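Long-range contacts in gamma-glutamyltranspeptidase (Streptomyces lincolnensis, PDB 6J3A), which probably cleaves or transfers gamma-glutamyl or related groups, as an LmbA-like member of the gamma-glutamyltranspeptidase family of Ntn hydrolases: residues A[10-15]-A[29-34]; A[85-90]-A[465-470]; A[96-101]-A[461-466]; A[226-231]-A[448-453]; A[425-430]-A[599-604]. All coordinates share one frame; numbering follows the deposited sequence.

In the fold
The five contacts fall into three places. Contacts 1 and 5 are neighbours, their centres about 8 Å apart, and are tied by backbone bonds of G10 to L601 and M14 to V427; both lie in sheets and helices consistent with the Ntn fold. Contacts 2 and 3 lie on the opposite side of the chain's centre, about 9 Å apart centre to centre, and share L465 and E466, so the 461-470 loop is gripped by two pieces of the chain at once. Contact 4 stands nearer this pair, its closest atoms about 9 Å from contact 2 and 10 Å from contact 3. About 46 Å separates the centres of contacts 1 and 2.

Contact 1: residues A[10-15]-A[29-34]; sequences GTFGMV and VLEDGG
The F12 ring meets a backbone carbonyl at its rim: CZ stands 3.3 Å from L30 O, and the oxygen lies near the ring plane, at the edge. F12 CG stands anti to the backbone N (chi1 179°), and the ring extends from it toward the helix end. That same oxygen takes a hydrogen bond from G33 N in the Schellman motif that ends the helix, whose other bond runs from G34 N to V29 O, with G33 at positive phi. E31 bends back at chi2 and lays its carboxylate obliquely by the ring, the two planes 20° apart and OE2 3.7 Å from F12 CE2. The real partner of this acid is R617, which bridges to E31 OE1 and also makes a cation-pi contact with F12; Q24 of the second subunit donates to the same oxygen. F12 and G13 both face R617, a classic beta bulge. L30 fills the inner side of the contact, CD1 lying 4.0 Å from G13 CA and 4.3 Å from V15 CG2. A CB on G13 would fall about 2.7 Å from L30 CD1, so the leucine rests on a backbone without a side chain there. Helix 20-31 thus packs by L30 on strand 13-17, which is flanked by strands 424-428 and 613-616; L30 also touches V426 on the former and A39 of helix 36-50.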
# COMPACT_ATOMS: atom_id res chain seq x y z
N GLY A 10 -12.45 4.61 -1.51
CA GLY A 10 -13.28 3.77 -0.65
C GLY A 10 -14.39 4.51 0.04
O GLY A 10 -14.63 5.68 -0.26
N THR A 11 -15.08 3.82 0.95
CA THR A 11 -16.27 4.36 1.64
C THR A 11 -16.37 4.03 3.13
O THR A 11 -17.41 4.27 3.75
CB THR A 11 -17.55 3.81 0.99
OG1 THR A 11 -17.52 2.38 0.99
CG2 THR A 11 -17.68 4.29 -0.43
N PHE A 12 -15.30 3.47 3.70
CA PHE A 12 -15.29 3.08 5.10
C PHE A 12 -14.27 3.87 5.92
O PHE A 12 -14.56 4.27 7.04
CB PHE A 12 -15.05 1.58 5.26
CG PHE A 12 -15.02 1.16 6.70
CD1 PHE A 12 -16.20 1.05 7.43
CD2 PHE A 12 -13.80 0.96 7.35
CE1 PHE A 12 -16.17 0.70 8.78
CE2 PHE A 12 -13.77 0.62 8.70
CZ PHE A 12 -14.95 0.49 9.41
N GLY A 13 -13.06 4.04 5.40
CA GLY A 13 -12.03 4.79 6.11
C GLY A 13 -10.72 4.80 5.36
O GLY A 13 -10.47 3.93 4.54
N MET A 14 -9.89 5.80 5.63
CA MET A 14 -8.57 5.92 4.99
C MET A 14 -7.52 6.42 5.97
O MET A 14 -7.80 7.32 6.77
CB MET A 14 -8.63 6.86 3.78
CG MET A 14 -9.36 6.31 2.56
SD MET A 14 -8.50 4.96 1.73
CE MET A 14 -9.82 4.35 0.69
N VAL A 15 -6.33 5.82 5.91
CA VAL A 15 -5.19 6.23 6.74
C VAL A 15 -3.93 6.39 5.88
O VAL A 15 -3.67 5.58 5.00
CB VAL A 15 -4.93 5.24 7.88
CG1 VAL A 15 -3.78 5.72 8.75
CG2 VAL A 15 -6.19 5.04 8.74
N VAL A 29 -8.41 0.22 14.24
CA VAL A 29 -9.32 0.92 15.14
C VAL A 29 -10.60 1.31 14.42
O VAL A 29 -11.70 1.19 14.98
CB VAL A 29 -8.62 2.14 15.77
CG1 VAL A 29 -9.60 3.02 16.53
CG2 VAL A 29 -7.51 1.65 16.70
N LEU A 30 -10.48 1.77 13.17
CA LEU A 30 -11.67 2.07 12.37
C LEU A 30 -12.52 0.82 12.17
O LEU A 30 -13.72 0.85 12.42
CB LEU A 30 -11.29 2.69 11.04
CG LEU A 30 -10.57 4.04 11.09
CD1 LEU A 30 -10.34 4.57 9.69
CD2 LEU A 30 -11.34 5.07 11.91
N GLU A 31 -11.87 -0.29 11.81
CA GLU A 31 -12.54 -1.59 11.64
C GLU A 31 -13.28 -2.08 12.89
O GLU A 31 -14.27 -2.80 12.80
CB GLU A 31 -11.52 -2.66 11.22
CG GLU A 31 -10.87 -2.46 9.85
CD GLU A 31 -11.83 -2.65 8.69
OE1 GLU A 31 -11.38 -2.46 7.53
OE2 GLU A 31 -13.02 -2.98 8.90
N ASP A 32 -12.78 -1.66 14.05
CA ASP A 32 -13.34 -2.00 15.34
C ASP A 32 -14.38 -0.96 15.82
O ASP A 32 -14.79 -0.96 16.99
CB ASP A 32 -12.16 -2.14 16.32
CG ASP A 32 -12.42 -3.12 17.46
OD1 ASP A 32 -12.90 -4.25 17.20
OD2 ASP A 32 -12.10 -2.76 18.62
N GLY A 33 -14.82 -0.08 14.92
CA GLY A 33 -15.91 0.86 15.18
C GLY A 33 -15.47 2.20 15.75
O GLY A 33 -16.31 3.02 16.11
N GLY A 34 -14.17 2.44 15.82
CA GLY A 34 -13.66 3.72 16.33
C GLY A 34 -13.72 4.78 15.25
O GLY A 34 -14.05 4.48 14.10

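Contact 2: residues A[85-90]-A[465-470]; sequences ATVAHY and LEEGLP
V87 turns CG1 anti to its backbone N (chi1 168°) with CG2 beside that N, and both methyls lie on the same side of the peptide that joins L465 to E466. V87 opens the helix 87-92, whose start has an N-cap: T86 OG1 accepts from H89 N at 2.9 Å, with an N-H...O angle of 162°. The cap probably steadies the first turn, from which V87 points to the loop. CG1 sits 3.5 Å from E466 N and CG2 3.6 Å from the same nitrogen, so the contact is methyl groups against main chain and no hydrogen bond crosses it. E467, its chain bent at chi2, brings OE1 to 4.0 Å from V87 CB; this is a loose touch at the exposed end. E466 instead sends its carboxylate off to the backbone N of A366. One turn along the helix, Y90 meets L465, which is the centre of an inverse gamma turn. The tyrosine's hydroxyl bonds the carbonyl of L104, while CB and the near part of the ring pack on the leucine. The two side chains cross at about a right angle: Y90 CB lies 3.6 Å from L465 CD2 and 4.0 Å from L465 CD1, while Y90 CD2 is 3.9 Å from L465 CD2.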
# COMPACT_ATOMS: atom_id res chain seq x y z
N ALA A 85 14.33 28.49 32.14
CA ALA A 85 15.05 28.39 30.88
C ALA A 85 15.19 29.75 30.24
O ALA A 85 14.51 30.05 29.26
CB ALA A 85 14.33 27.43 29.94
N THR A 86 16.07 30.57 30.80
CA THR A 86 16.25 31.94 30.33
C THR A 86 17.44 32.04 29.40
O THR A 86 18.36 31.21 29.45
CB THR A 86 16.41 32.92 31.51
OG1 THR A 86 17.61 32.61 32.23
CG2 THR A 86 15.21 32.84 32.45
N VAL A 87 17.43 33.05 28.54
CA VAL A 87 18.60 33.39 27.74
C VAL A 87 19.79 33.64 28.65
O VAL A 87 20.91 33.25 28.32
CB VAL A 87 18.36 34.63 26.85
CG1 VAL A 87 19.67 35.15 26.24
CG2 VAL A 87 17.38 34.29 25.73
N ALA A 88 19.55 34.31 29.77
CA ALA A 88 20.63 34.64 30.72
C ALA A 88 21.30 33.38 31.25
O ALA A 88 22.52 33.22 31.19
CB ALA A 88 20.08 35.48 31.86
N HIS A 89 20.48 32.47 31.76
CA HIS A 89 20.96 31.22 32.32
C HIS A 89 21.77 30.36 31.34
O HIS A 89 22.79 29.77 31.71
CB HIS A 89 19.80 30.40 32.86
CG HIS A 89 20.24 29.15 33.53
ND1 HIS A 89 20.43 27.98 32.84
CD2 HIS A 89 20.56 28.89 34.82
CE1 HIS A 89 20.83 27.04 33.68
NE2 HIS A 89 20.92 27.57 34.88
N TYR A 90 21.31 30.28 30.10
CA TYR A 90 21.99 29.50 29.05
C TYR A 90 23.30 30.18 28.65
O TYR A 90 24.35 29.54 28.53
CB TYR A 90 21.06 29.29 27.84
CG TYR A 90 20.03 28.17 28.01
CD1 TYR A 90 19.21 28.11 29.15
CD2 TYR A 90 19.87 27.17 27.04
CE1 TYR A 90 18.29 27.10 29.31
CE2 TYR A 90 18.94 26.15 27.20
CZ TYR A 90 18.15 26.12 28.34
OH TYR A 90 17.22 25.12 28.54
N LEU A 465 19.30 32.22 21.69
CA LEU A 465 19.91 32.75 22.90
C LEU A 465 20.27 34.23 22.72
O LEU A 465 21.44 34.61 22.57
CB LEU A 465 21.15 31.92 23.27
CG LEU A 465 20.91 30.44 23.56
CD1 LEU A 465 22.19 29.79 24.03
CD2 LEU A 465 19.82 30.22 24.60
N GLU A 466 19.23 35.06 22.76
CA GLU A 466 19.33 36.48 22.45
C GLU A 466 17.98 37.07 22.78
O GLU A 466 16.97 36.55 22.32
CB GLU A 466 19.64 36.69 20.97
CG GLU A 466 19.91 38.13 20.57
CD GLU A 466 20.44 38.24 19.15
OE1 GLU A 466 20.75 37.21 18.52
OE2 GLU A 466 20.55 39.37 18.63
N GLU A 467 17.97 38.14 23.56
CA GLU A 467 16.72 38.76 24.01
C GLU A 467 16.08 39.65 22.94
O GLU A 467 16.72 40.03 21.95
CB GLU A 467 16.96 39.56 25.30
CG GLU A 467 17.16 38.71 26.55
CD GLU A 467 15.89 38.02 27.05
OE1 GLU A 467 15.90 37.52 28.20
OE2 GLU A 467 14.87 37.95 26.32
N GLY A 468 14.80 39.93 23.16
CA GLY A 468 14.04 40.91 22.37
C GLY A 468 13.51 40.45 21.02
O GLY A 468 13.09 41.29 20.23
N LEU A 469 13.52 39.13 20.76
CA LEU A 469 13.08 38.60 19.45
C LEU A 469 11.81 37.77 19.60
O LEU A 469 11.54 37.25 20.69
CB LEU A 469 14.18 37.74 18.83
CG LEU A 469 15.59 38.31 18.71
CD1 LEU A 469 16.57 37.17 18.53
CD2 LEU A 469 15.71 39.29 17.56
N PRO A 470 11.02 37.62 18.51
CA PRO A 470 9.80 36.80 18.56
C PRO A 470 10.04 35.34 18.98
O PRO A 470 9.17 34.73 19.63
CB PRO A 470 9.26 36.85 17.12
CG PRO A 470 9.96 37.98 16.44
CD PRO A 470 11.27 38.15 17.15

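Contact 3: residues A[96-101]-A[461-466]; sequences DLVPGT and QMTWLE
Q461 begins the run, with V98 pressing on its backbone: V98 CG1 lies 3.5 Å from Q461 CA. The glutamine's CG sits between the backbone N and the carbonyl carbon (chi1 84°), and the chain then runs extended. Its amide nitrogen does not bond G100 directly; a water accepts from Q461 NE2 at 2.7 Å and donates to G100 O. T458 O and the backbone N of Y548 hold the two ends of that amide. T463 comes next, and its OG1, which is bonded to L460 O, touches the other methyl of the valine, V98 CG2, obliquely at 3.6 Å. W464 sets off away from the 96-101 loop at CB, yet its ring comes back to L97: the two side chains lie side by side, pointing the same way, with L97 CD2 3.9 Å from CZ3 of W464 at the ring's edge. E317 takes the indole N-H, and R550 makes a cation-pi contact with the ring. L465 then enters between D96 and V98, its CB 3.4 Å from D96 O and its CD1 3.4 Å from L97 C. Its CD2 meets V98 CG2 at 3.5 Å, the side chains crossing at about a right angle. An alanine at L465 would probably open a gap beside V98 and the L97 carbonyl, while keeping the touch of CB on D96. No direct hydrogen bond joins the two loops, so apolar packing and one bridging water hold them, while Q461, T463 and W464 anchor their polar groups to other parts of the chain.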
# COMPACT_ATOMS: atom_id res chain seq x y z
N ASP A 96 26.31 29.91 23.00
CA ASP A 96 25.79 30.88 22.03
C ASP A 96 24.51 30.40 21.37
O ASP A 96 23.62 31.20 21.07
CB ASP A 96 26.86 31.20 20.98
CG ASP A 96 27.90 32.18 21.49
OD1 ASP A 96 28.05 32.36 22.73
OD2 ASP A 96 28.59 32.77 20.63
N LEU A 97 24.43 29.10 21.13
CA LEU A 97 23.24 28.44 20.61
C LEU A 97 22.75 27.46 21.65
O LEU A 97 23.52 26.97 22.49
CB LEU A 97 23.59 27.68 19.34
CG LEU A 97 24.19 28.53 18.21
CD1 LEU A 97 24.90 27.65 17.18
CD2 LEU A 97 23.10 29.35 17.54
N VAL A 98 21.46 27.15 21.60
CA VAL A 98 20.91 26.05 22.39
C VAL A 98 21.48 24.76 21.81
O VAL A 98 21.50 24.59 20.59
CB VAL A 98 19.38 26.02 22.35
CG1 VAL A 98 18.83 24.77 23.04
CG2 VAL A 98 18.80 27.27 23.00
N PRO A 99 21.95 23.84 22.67
CA PRO A 99 22.51 22.60 22.15
C PRO A 99 21.52 21.72 21.37
O PRO A 99 20.32 21.71 21.67
CB PRO A 99 22.98 21.86 23.41
CG PRO A 99 23.14 22.91 24.46
CD PRO A 99 22.15 23.99 24.12
N GLY A 100 22.03 20.97 20.40
CA GLY A 100 21.24 20.01 19.65
C GLY A 100 20.79 18.81 20.48
O GLY A 100 19.81 18.15 20.13
N THR A 101 21.51 18.53 21.56
CA THR A 101 21.23 17.38 22.40
C THR A 101 21.13 17.74 23.88
O THR A 101 21.38 18.87 24.27
CB THR A 101 22.34 16.35 22.22
OG1 THR A 101 23.59 16.95 22.57
CG2 THR A 101 22.39 15.87 20.76
N GLN A 461 16.03 23.77 20.95
CA GLN A 461 17.12 24.04 20.03
C GLN A 461 16.80 25.06 18.95
O GLN A 461 17.71 25.67 18.39
CB GLN A 461 17.65 22.75 19.40
CG GLN A 461 16.89 22.23 18.20
CD GLN A 461 17.54 20.98 17.65
OE1 GLN A 461 18.51 21.05 16.89
NE2 GLN A 461 17.03 19.82 18.06
N MET A 462 15.51 25.24 18.66
CA MET A 462 15.05 26.14 17.62
C MET A 462 14.87 27.60 18.05
O MET A 462 14.71 28.47 17.20
CB MET A 462 13.74 25.59 17.06
CG MET A 462 13.85 24.12 16.65
SD MET A 462 12.59 23.60 15.47
CE MET A 462 13.32 22.07 14.94
N THR A 463 14.91 27.86 19.35
CA THR A 463 14.89 29.22 19.87
C THR A 463 16.26 29.88 19.71
O THR A 463 17.23 29.24 19.30
CB THR A 463 14.57 29.24 21.37
OG1 THR A 463 15.58 28.50 22.07
CG2 THR A 463 13.21 28.63 21.64
N TRP A 464 16.31 31.16 20.04
CA TRP A 464 17.56 31.91 20.03
C TRP A 464 17.99 32.34 21.42
O TRP A 464 17.17 32.79 22.23
CB TRP A 464 17.39 33.16 19.18
CG TRP A 464 17.21 32.90 17.73
CD1 TRP A 464 16.13 33.22 16.97
CD2 TRP A 464 18.16 32.28 16.85
NE1 TRP A 464 16.34 32.85 15.67
CE2 TRP A 464 17.58 32.27 15.56
CE3 TRP A 464 19.45 31.75 17.02
CZ2 TRP A 464 18.24 31.75 14.43
CZ3 TRP A 464 20.11 31.23 15.90
CH2 TRP A 464 19.50 31.23 14.62
N LEU A 465 19.30 32.22 21.69
CA LEU A 465 19.91 32.75 22.90
C LEU A 465 20.27 34.23 22.72
O LEU A 465 21.44 34.61 22.57
CB LEU A 465 21.15 31.92 23.27
CG LEU A 465 20.91 30.44 23.56
CD1 LEU A 465 22.19 29.79 24.03
CD2 LEU A 465 19.82 30.22 24.60
N GLU A 466 19.23 35.06 22.76
CA GLU A 466 19.33 36.48 22.45
C GLU A 466 17.98 37.07 22.78
O GLU A 466 16.97 36.55 22.32
CB GLU A 466 19.64 36.69 20.97
CG GLU A 466 19.91 38.13 20.57
CD GLU A 466 20.44 38.24 19.15
OE1 GLU A 466 20.75 37.21 18.52
OE2 GLU A 466 20.55 39.37 18.63
O HOH W 1 17.84 17.28 18.54

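Contact 4: residues A[226-231]-A[448-453]; sequences VRQARR and VVPELG
The guanidinium of R227 receives E451 OE2 at its own edge, near its plane; the carboxylate plane is turned 37° from it. NH1 forms a salt bridge to OE2 of the acid at 2.6 Å. R231 sets its own guanidinium otherwise: one face has R227 O above it, offset toward the rim, and E451 OE1 lies off its edge, 4.0 Å from R231 NH2 and beyond a salt bridge. That NH2 also reaches P450 tip to tip, 3.5 Å from its CD and oblique to the guanidinium plane. E451 gets there through a sharp fold, its CG between the backbone N and the carbonyl carbon (chi1 49°) and the chain bent again at chi2. An alanine at E451 would probably leave R227 without its ion-pair mate and free to swing on this exposed surface. Deeper in, the CG of Q228 lies 3.6 Å from V449 CG2, the two side chains sliding past each other in opposite directions. What meets the end of helix 220-229 here is a short, weakly bonded beta hairpin, strands about 448-449 and 454-455, in whose turn V449 O accepts from both L452 N and G453 N, with G453 at positive phi.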
# COMPACT_ATOMS: atom_id res chain seq x y z
N VAL A 226 11.76 14.41 35.32
CA VAL A 226 12.45 15.46 36.09
C VAL A 226 13.79 14.92 36.60
O VAL A 226 14.83 15.53 36.38
CB VAL A 226 11.58 15.98 37.26
CG1 VAL A 226 12.34 17.01 38.10
CG2 VAL A 226 10.31 16.64 36.73
N ARG A 227 13.73 13.77 37.26
CA ARG A 227 14.93 13.08 37.74
C ARG A 227 16.01 12.96 36.65
O ARG A 227 17.18 13.20 36.91
CB ARG A 227 14.56 11.72 38.33
CG ARG A 227 15.65 11.06 39.18
CD ARG A 227 15.23 9.68 39.69
NE ARG A 227 13.97 9.71 40.46
CZ ARG A 227 12.85 9.03 40.19
NH1 ARG A 227 12.75 8.18 39.16
NH2 ARG A 227 11.79 9.19 40.98
N GLN A 228 15.62 12.62 35.43
CA GLN A 228 16.57 12.50 34.30
C GLN A 228 17.09 13.86 33.85
O GLN A 228 18.24 13.98 33.44
CB GLN A 228 15.90 11.87 33.08
CG GLN A 228 16.62 10.71 32.39
CD GLN A 228 18.13 10.71 32.42
OE1 GLN A 228 18.79 11.56 31.83
NE2 GLN A 228 18.68 9.69 33.03
N ALA A 229 16.21 14.85 33.86
CA ALA A 229 16.54 16.19 33.37
C ALA A 229 17.62 16.82 34.24
O ALA A 229 18.53 17.46 33.72
CB ALA A 229 15.31 17.06 33.36
N ARG A 230 17.51 16.59 35.54
CA ARG A 230 18.46 17.11 36.53
C ARG A 230 19.79 16.32 36.68
O ARG A 230 20.64 16.72 37.47
CB ARG A 230 17.74 17.22 37.88
CG ARG A 230 16.66 18.29 37.89
CD ARG A 230 16.19 18.65 39.30
NE ARG A 230 17.23 19.33 40.09
CZ ARG A 230 18.01 18.77 41.04
NH1 ARG A 230 18.91 19.52 41.67
NH2 ARG A 230 17.89 17.48 41.38
N ARG A 231 19.96 15.23 35.94
CA ARG A 231 21.23 14.47 35.90
C ARG A 231 22.19 15.06 34.85
O ARG A 231 21.81 15.19 33.70
CB ARG A 231 20.96 12.98 35.59
CG ARG A 231 20.54 12.17 36.81
CD ARG A 231 20.69 10.66 36.60
NE ARG A 231 19.50 10.09 35.97
CZ ARG A 231 18.58 9.31 36.56
NH1 ARG A 231 18.68 8.96 37.85
NH2 ARG A 231 17.54 8.87 35.85
N VAL A 448 18.04 7.83 27.36
CA VAL A 448 16.80 7.23 27.82
C VAL A 448 16.57 7.49 29.31
O VAL A 448 17.46 7.30 30.13
CB VAL A 448 16.79 5.71 27.54
CG1 VAL A 448 15.67 5.00 28.30
CG2 VAL A 448 16.64 5.47 26.05
N VAL A 449 15.35 7.90 29.63
CA VAL A 449 14.88 7.93 31.01
C VAL A 449 14.70 6.47 31.45
O VAL A 449 13.74 5.81 31.04
CB VAL A 449 13.54 8.70 31.14
CG1 VAL A 449 13.11 8.78 32.60
CG2 VAL A 449 13.63 10.10 30.52
N PRO A 450 15.63 5.96 32.29
CA PRO A 450 15.76 4.51 32.45
C PRO A 450 14.48 3.79 32.88
O PRO A 450 14.18 2.73 32.33
CB PRO A 450 16.89 4.35 33.49
CG PRO A 450 17.01 5.66 34.17
CD PRO A 450 16.45 6.72 33.26
N GLU A 451 13.70 4.39 33.78
CA GLU A 451 12.47 3.73 34.28
C GLU A 451 11.27 3.86 33.33
O GLU A 451 10.22 3.24 33.57
CB GLU A 451 12.10 4.14 35.72
CG GLU A 451 12.07 5.62 36.05
CD GLU A 451 13.41 6.16 36.54
OE1 GLU A 451 14.25 6.52 35.68
OE2 GLU A 451 13.63 6.23 37.77
N LEU A 452 11.44 4.63 32.24
CA LEU A 452 10.39 4.80 31.23
C LEU A 452 10.64 4.13 29.87
O LEU A 452 9.71 3.63 29.24
CB LEU A 452 10.11 6.28 31.02
CG LEU A 452 9.69 7.05 32.26
CD1 LEU A 452 9.40 8.48 31.84
CD2 LEU A 452 8.50 6.44 33.01
N GLY A 453 11.89 4.15 29.42
CA GLY A 453 12.26 3.51 28.18
C GLY A 453 12.43 4.46 27.02
O GLY A 453 12.76 4.02 25.92

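Contact 5: residues A[425-430]-A[599-604]; sequences DVVDRW and GILSAA
V427 and L601 form the close part of this contact, their side chains crossing obliquely with V427 CG2 3.7 Å from L601 CD2. The valine offers that methyl because it stands anti to the backbone N (chi1 57° puts CG1 between N and the carbonyl carbon). The other leucine methyl, CD1, settles against main chain, 3.6 Å from D428 O. Packing thins out quickly from there: V427 CG1 is 4.4 Å from S602 O, and L601 CD1 is equally far from R429 N. No hydrogen bond crosses. The strands 425-428 and 601-604 run nearly antiparallel, at 162°, with their axes 8.2 Å apart, too far for backbone pairing; each pairs instead with a strand near the N terminus, V427 with M14 and L601 with G10. M14 also packs its side chain on both V427 and L601. Two layers facing each other through apolar side chains, with helix 529-534 against S602 and A604 and with L30 of helix 20-31 on V426, are consistent with the alpha-beta-beta-alpha sandwich of Ntn hydrolases. On the solvent side, R429 starts off away from the leucine at CB; its CG sits 3.5 Å above the centre of the W430 ring. D428, by contrast, is buried: its CB points away, and OD1 accepts from the backbone N of N432 and OD2 from that of A36.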
# COMPACT_ATOMS: atom_id res chain seq x y z
N ASP A 425 -2.44 10.87 8.84
CA ASP A 425 -3.75 11.46 8.50
C ASP A 425 -4.80 10.38 8.60
O ASP A 425 -4.52 9.23 8.27
CB ASP A 425 -3.80 11.94 7.06
CG ASP A 425 -2.72 12.92 6.73
OD1 ASP A 425 -2.83 14.07 7.22
OD2 ASP A 425 -1.80 12.57 5.97
N VAL A 426 -6.00 10.75 9.03
CA VAL A 426 -7.14 9.82 9.02
C VAL A 426 -8.40 10.52 8.55
O VAL A 426 -8.63 11.68 8.86
CB VAL A 426 -7.41 9.18 10.40
CG1 VAL A 426 -8.47 8.07 10.30
CG2 VAL A 426 -6.14 8.62 11.01
N VAL A 427 -9.21 9.81 7.77
CA VAL A 427 -10.58 10.20 7.49
C VAL A 427 -11.47 8.98 7.72
O VAL A 427 -11.14 7.88 7.28
CB VAL A 427 -10.74 10.77 6.08
CG1 VAL A 427 -10.27 9.79 5.01
CG2 VAL A 427 -12.18 11.20 5.83
N ASP A 428 -12.57 9.17 8.44
CA ASP A 428 -13.45 8.04 8.79
C ASP A 428 -14.78 8.06 8.00
O ASP A 428 -15.02 8.97 7.19
CB ASP A 428 -13.66 7.97 10.31
CG ASP A 428 -14.39 9.18 10.87
OD1 ASP A 428 -15.05 9.92 10.12
OD2 ASP A 428 -14.31 9.39 12.10
N ARG A 429 -15.62 7.05 8.24
CA ARG A 429 -16.89 6.85 7.53
C ARG A 429 -17.90 7.99 7.74
O ARG A 429 -18.77 8.23 6.90
CB ARG A 429 -17.52 5.50 7.91
CG ARG A 429 -18.13 5.45 9.30
CD ARG A 429 -18.51 4.05 9.74
NE ARG A 429 -19.52 3.44 8.86
CZ ARG A 429 -20.14 2.28 9.10
NH1 ARG A 429 -21.02 1.81 8.22
NH2 ARG A 429 -19.88 1.58 10.20
N TRP A 430 -17.77 8.69 8.87
CA TRP A 430 -18.58 9.86 9.16
C TRP A 430 -18.02 11.14 8.54
O TRP A 430 -18.67 12.17 8.58
CB TRP A 430 -18.75 10.04 10.67
CG TRP A 430 -19.34 8.85 11.31
CD1 TRP A 430 -20.67 8.56 11.42
CD2 TRP A 430 -18.63 7.78 11.94
NE1 TRP A 430 -20.83 7.36 12.08
CE2 TRP A 430 -19.60 6.87 12.42
CE3 TRP A 430 -17.28 7.51 12.16
CZ2 TRP A 430 -19.25 5.69 13.10
CZ3 TRP A 430 -16.92 6.34 12.83
CH2 TRP A 430 -17.91 5.45 13.30
N GLY A 599 -19.13 11.58 -1.28
CA GLY A 599 -18.84 10.92 0.00
C GLY A 599 -17.65 9.96 0.01
O GLY A 599 -17.32 9.37 1.05
N ILE A 600 -16.98 9.84 -1.14
CA ILE A 600 -15.92 8.85 -1.37
C ILE A 600 -14.64 9.33 -0.70
O ILE A 600 -14.23 10.47 -0.90
CB ILE A 600 -15.68 8.62 -2.88
CG1 ILE A 600 -16.83 7.77 -3.46
CG2 ILE A 600 -14.35 7.91 -3.16
CD1 ILE A 600 -16.92 7.79 -4.97
N LEU A 601 -14.01 8.43 0.04
CA LEU A 601 -12.76 8.68 0.76
C LEU A 601 -11.59 8.21 -0.07
O LEU A 601 -11.68 7.16 -0.72
CB LEU A 601 -12.79 7.91 2.07
CG LEU A 601 -14.06 8.09 2.90
CD1 LEU A 601 -13.99 7.30 4.18
CD2 LEU A 601 -14.28 9.55 3.20
N SER A 602 -10.49 8.96 -0.05
CA SER A 602 -9.28 8.53 -0.76
C SER A 602 -8.02 8.69 0.09
O SER A 602 -8.07 9.23 1.20
CB SER A 602 -9.17 9.21 -2.13
OG SER A 602 -9.28 10.61 -2.03
N ALA A 603 -6.90 8.15 -0.40
CA ALA A 603 -5.62 8.20 0.32
C ALA A 603 -4.47 7.91 -0.60
O ALA A 603 -4.59 7.12 -1.53
CB ALA A 603 -5.60 7.22 1.46
N ALA A 604 -3.35 8.56 -0.33
CA ALA A 604 -2.09 8.30 -1.00
C ALA A 604 -0.97 8.36 0.04
O ALA A 604 -1.18 8.77 1.18
CB ALA A 604 -1.86 9.29 -2.13